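Local coordinates for peptidoglycan glycosyltransferase (Eggerthella lenta, PDB 4MNR), which belongs to the penicillin-binding proteins, pairing a dimerisation-type domain with a transpeptidase domain of the beta-lactamase-like fold, at residues A[25-38]-A[104-116]. Residues are numbered along the deposited sequence; the frame is centred on the assembly and turned at random.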
# COMPACT_ATOMS: atom_id res chain seq x y z
N SER A 25 -19.35 -16.25 27.93
CA SER A 25 -18.67 -17.31 27.18
C SER A 25 -17.33 -16.86 26.61
O SER A 25 -17.08 -15.67 26.43
CB SER A 25 -19.58 -17.83 26.07
OG SER A 25 -20.28 -16.77 25.45
N GLU A 26 -16.46 -17.83 26.32
CA GLU A 26 -15.11 -17.53 25.86
C GLU A 26 -15.08 -17.03 24.42
O GLU A 26 -15.32 -17.80 23.48
CB GLU A 26 -14.19 -18.74 26.00
CG GLU A 26 -12.73 -18.42 25.68
CD GLU A 26 -11.88 -19.66 25.50
OE1 GLU A 26 -10.86 -19.59 24.77
OE2 GLU A 26 -12.22 -20.71 26.09
N ARG A 27 -14.80 -15.75 24.24
CA ARG A 27 -14.58 -15.19 22.92
C ARG A 27 -13.37 -15.87 22.27
O ARG A 27 -12.38 -16.16 22.95
CB ARG A 27 -14.35 -13.68 23.04
CG ARG A 27 -14.26 -12.93 21.73
CD ARG A 27 -14.18 -11.45 22.02
NE ARG A 27 -14.04 -10.66 20.80
CZ ARG A 27 -15.06 -10.18 20.09
NH1 ARG A 27 -16.31 -10.42 20.48
NH2 ARG A 27 -14.83 -9.46 19.00
N GLY A 28 -13.45 -16.14 20.97
CA GLY A 28 -12.37 -16.84 20.28
C GLY A 28 -11.05 -16.07 20.23
O GLY A 28 -11.02 -14.86 20.46
N THR A 29 -9.96 -16.77 19.95
CA THR A 29 -8.64 -16.12 19.85
C THR A 29 -8.40 -15.58 18.45
O THR A 29 -9.00 -16.04 17.50
CB THR A 29 -7.50 -17.09 20.17
OG1 THR A 29 -7.56 -18.20 19.28
CG2 THR A 29 -7.60 -17.60 21.60
N ILE A 30 -7.52 -14.58 18.36
CA ILE A 30 -7.03 -14.09 17.08
C ILE A 30 -5.53 -14.30 17.13
O ILE A 30 -4.89 -13.90 18.11
CB ILE A 30 -7.29 -12.58 16.93
CG1 ILE A 30 -8.79 -12.30 16.95
CG2 ILE A 30 -6.66 -12.06 15.62
CD1 ILE A 30 -9.14 -10.82 17.19
N ALA A 31 -4.96 -14.91 16.10
CA ALA A 31 -3.54 -15.25 16.09
C ALA A 31 -2.95 -15.05 14.69
O ALA A 31 -3.67 -15.09 13.70
CB ALA A 31 -3.34 -16.69 16.54
N THR A 32 -1.63 -14.84 14.62
CA THR A 32 -0.94 -14.77 13.33
C THR A 32 -0.82 -16.16 12.71
O THR A 32 -1.10 -17.17 13.34
CB THR A 32 0.47 -14.17 13.46
OG1 THR A 32 1.31 -15.09 14.18
CG2 THR A 32 0.42 -12.82 14.18
N TYR A 33 -0.40 -16.19 11.44
CA TYR A 33 -0.30 -17.46 10.72
C TYR A 33 0.74 -18.38 11.36
O TYR A 33 0.59 -19.61 11.35
CB TYR A 33 0.02 -17.21 9.24
CG TYR A 33 -0.19 -18.43 8.38
CD1 TYR A 33 -1.46 -18.90 8.10
CD2 TYR A 33 0.90 -19.12 7.84
CE1 TYR A 33 -1.66 -20.02 7.31
CE2 TYR A 33 0.70 -20.26 7.05
CZ TYR A 33 -0.58 -20.70 6.80
OH TYR A 33 -0.80 -21.81 6.02
N ASP A 34 1.78 -17.78 11.95
CA ASP A 34 2.81 -18.58 12.63
C ASP A 34 2.51 -18.80 14.11
O ASP A 34 3.36 -19.29 14.85
CB ASP A 34 4.23 -18.03 12.42
CG ASP A 34 4.40 -16.58 12.89
OD1 ASP A 34 3.48 -15.76 12.70
OD2 ASP A 34 5.49 -16.28 13.45
N GLY A 35 1.30 -18.44 14.54
CA GLY A 35 0.80 -18.89 15.82
C GLY A 35 0.98 -17.95 17.00
O GLY A 35 0.75 -18.35 18.14
N VAL A 36 1.38 -16.71 16.74
CA VAL A 36 1.48 -15.72 17.81
C VAL A 36 0.08 -15.19 18.14
O VAL A 36 -0.60 -14.62 17.28
CB VAL A 36 2.42 -14.55 17.46
CG1 VAL A 36 2.40 -13.50 18.56
CG2 VAL A 36 3.84 -15.06 17.24
N VAL A 37 -0.35 -15.42 19.38
CA VAL A 37 -1.67 -14.99 19.83
C VAL A 37 -1.71 -13.48 20.01
O VAL A 37 -0.89 -12.91 20.76
CB VAL A 37 -2.04 -15.70 21.15
CG1 VAL A 37 -3.33 -15.12 21.72
CG2 VAL A 37 -2.16 -17.21 20.92
N LEU A 38 -2.65 -12.83 19.34
CA LEU A 38 -2.81 -11.38 19.42
C LEU A 38 -3.93 -11.00 20.38
O LEU A 38 -3.93 -9.91 20.95
CB LEU A 38 -3.11 -10.79 18.04
CG LEU A 38 -2.08 -11.15 16.97
CD1 LEU A 38 -2.51 -10.59 15.62
CD2 LEU A 38 -0.73 -10.60 17.38
N THR A 104 -21.56 -21.71 24.67
CA THR A 104 -20.64 -22.26 23.69
C THR A 104 -19.60 -21.22 23.27
O THR A 104 -19.94 -20.09 22.93
CB THR A 104 -21.38 -22.77 22.44
OG1 THR A 104 -21.93 -21.66 21.72
CG2 THR A 104 -22.50 -23.73 22.83
N ALA A 105 -18.34 -21.62 23.30
CA ALA A 105 -17.23 -20.72 22.98
C ALA A 105 -17.32 -20.19 21.56
O ALA A 105 -17.99 -20.78 20.70
CB ALA A 105 -15.90 -21.43 23.20
N GLY A 106 -16.65 -19.07 21.31
CA GLY A 106 -16.55 -18.53 19.97
C GLY A 106 -15.47 -19.23 19.18
O GLY A 106 -14.75 -20.08 19.70
N ASN A 107 -15.36 -18.87 17.90
CA ASN A 107 -14.40 -19.50 17.01
C ASN A 107 -13.07 -18.76 16.98
O ASN A 107 -13.02 -17.56 17.22
CB ASN A 107 -14.99 -19.60 15.61
CG ASN A 107 -16.28 -20.42 15.58
OD1 ASN A 107 -16.33 -21.52 16.10
ND2 ASN A 107 -17.32 -19.86 14.98
N ASP A 108 -12.00 -19.48 16.68
CA ASP A 108 -10.67 -18.90 16.65
C ASP A 108 -10.34 -18.47 15.24
O ASP A 108 -10.60 -19.20 14.28
CB ASP A 108 -9.63 -19.92 17.14
CG ASP A 108 -9.83 -20.31 18.60
OD1 ASP A 108 -10.39 -19.51 19.38
OD2 ASP A 108 -9.41 -21.43 18.95
N VAL A 109 -9.76 -17.29 15.11
CA VAL A 109 -9.45 -16.71 13.81
C VAL A 109 -7.94 -16.68 13.59
O VAL A 109 -7.21 -16.15 14.42
CB VAL A 109 -10.01 -15.28 13.73
CG1 VAL A 109 -9.52 -14.58 12.46
CG2 VAL A 109 -11.52 -15.31 13.77
N THR A 110 -7.49 -17.26 12.47
CA THR A 110 -6.07 -17.25 12.11
C THR A 110 -5.83 -16.28 10.96
O THR A 110 -6.43 -16.42 9.89
CB THR A 110 -5.58 -18.66 11.70
OG1 THR A 110 -5.73 -19.55 12.81
CG2 THR A 110 -4.10 -18.61 11.31
N LEU A 111 -4.95 -15.31 11.19
CA LEU A 111 -4.64 -14.31 10.17
C LEU A 111 -3.55 -14.81 9.24
O LEU A 111 -2.88 -15.82 9.53
CB LEU A 111 -4.17 -13.01 10.83
CG LEU A 111 -5.13 -12.37 11.84
CD1 LEU A 111 -4.55 -11.06 12.35
CD2 LEU A 111 -6.51 -12.17 11.22
N THR A 112 -3.37 -14.09 8.14
CA THR A 112 -2.30 -14.38 7.18
C THR A 112 -0.94 -13.81 7.62
O THR A 112 0.09 -14.16 7.03
CB THR A 112 -2.62 -13.77 5.80
OG1 THR A 112 -3.02 -12.41 5.97
CG2 THR A 112 -3.77 -14.53 5.13
N LEU A 113 -0.94 -12.94 8.62
CA LEU A 113 0.27 -12.23 9.03
C LEU A 113 1.36 -13.18 9.50
O LEU A 113 1.08 -14.17 10.18
CB LEU A 113 -0.03 -11.26 10.17
CG LEU A 113 -1.11 -10.21 9.93
CD1 LEU A 113 -1.23 -9.36 11.19
CD2 LEU A 113 -0.80 -9.35 8.70
N ASN A 114 2.61 -12.87 9.15
CA ASN A 114 3.76 -13.54 9.75
C ASN A 114 4.34 -12.62 10.82
O ASN A 114 4.59 -11.45 10.56
CB ASN A 114 4.81 -13.88 8.70
CG ASN A 114 6.09 -14.43 9.33
OD1 ASN A 114 7.00 -13.68 9.68
ND2 ASN A 114 6.15 -15.76 9.52
N SER A 115 4.54 -13.13 12.04
CA SER A 115 4.95 -12.24 13.12
C SER A 115 6.31 -11.57 12.89
O SER A 115 6.51 -10.43 13.30
CB SER A 115 4.91 -12.95 14.47
OG SER A 115 5.90 -13.97 14.54
N LYS A 116 7.23 -12.25 12.21
CA LYS A 116 8.57 -11.70 12.00
C LYS A 116 8.57 -10.62 10.91
O LYS A 116 9.24 -9.60 11.04
CB LYS A 116 9.59 -12.79 11.66
CG LYS A 116 9.82 -13.78 12.80
CD LYS A 116 10.69 -14.95 12.34
CE LYS A 116 12.04 -14.48 11.79
NZ LYS A 116 12.89 -15.62 11.32
O HOH W 1 -13.09 -19.81 22.19
O HOH W 2 -6.56 -17.99 16.55
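Residues 30-31 and 109-110 run as parallel strands, Val109 N giving to Thr29 O, Ala31 N to Val109 O and Leu111 N to Ala31 O; beyond them Gly106 N reaches Glu26 O and Tyr33 N reaches Leu113 O. Next to Gly28, whose CA-H points at Asn107 O, Asp108 stands in for a backbone acceptor: its OD1 takes Thr29 N at 2.8 Å, on the anti side and 35° out of the carboxylate plane. A water links Thr29 OG1 to Val109 O. The far end is knotted around Asp34, in the type I turn 32-35. With CG swung between its own N and carbonyl carbon (chi1 59°), the carboxylate grasps Ser115, first residue of helix 115-125: Asp34 OD1 accepts Ser115 N at 2.9 Å, and Asp34 OD2 uses its syn lone pair for Ser115 OG at 2.6 Å. Thr32 OG1 grips Asp34 OD1 at 2.7 Å from the face opposite Ser115 N, fixing the group's rotation. On Ile30's side of the sheet, Leu111 CD1 packs against Ile30 CG2 and Leu38 CD1. This, the only parallel pairing of an otherwise antiparallel six-stranded sheet, ties the dimerisation-family strand 30-31 to the strand leading into that helix, between strands 37-43 and 343-347, with Leu83 of helix 80-84 against Val109.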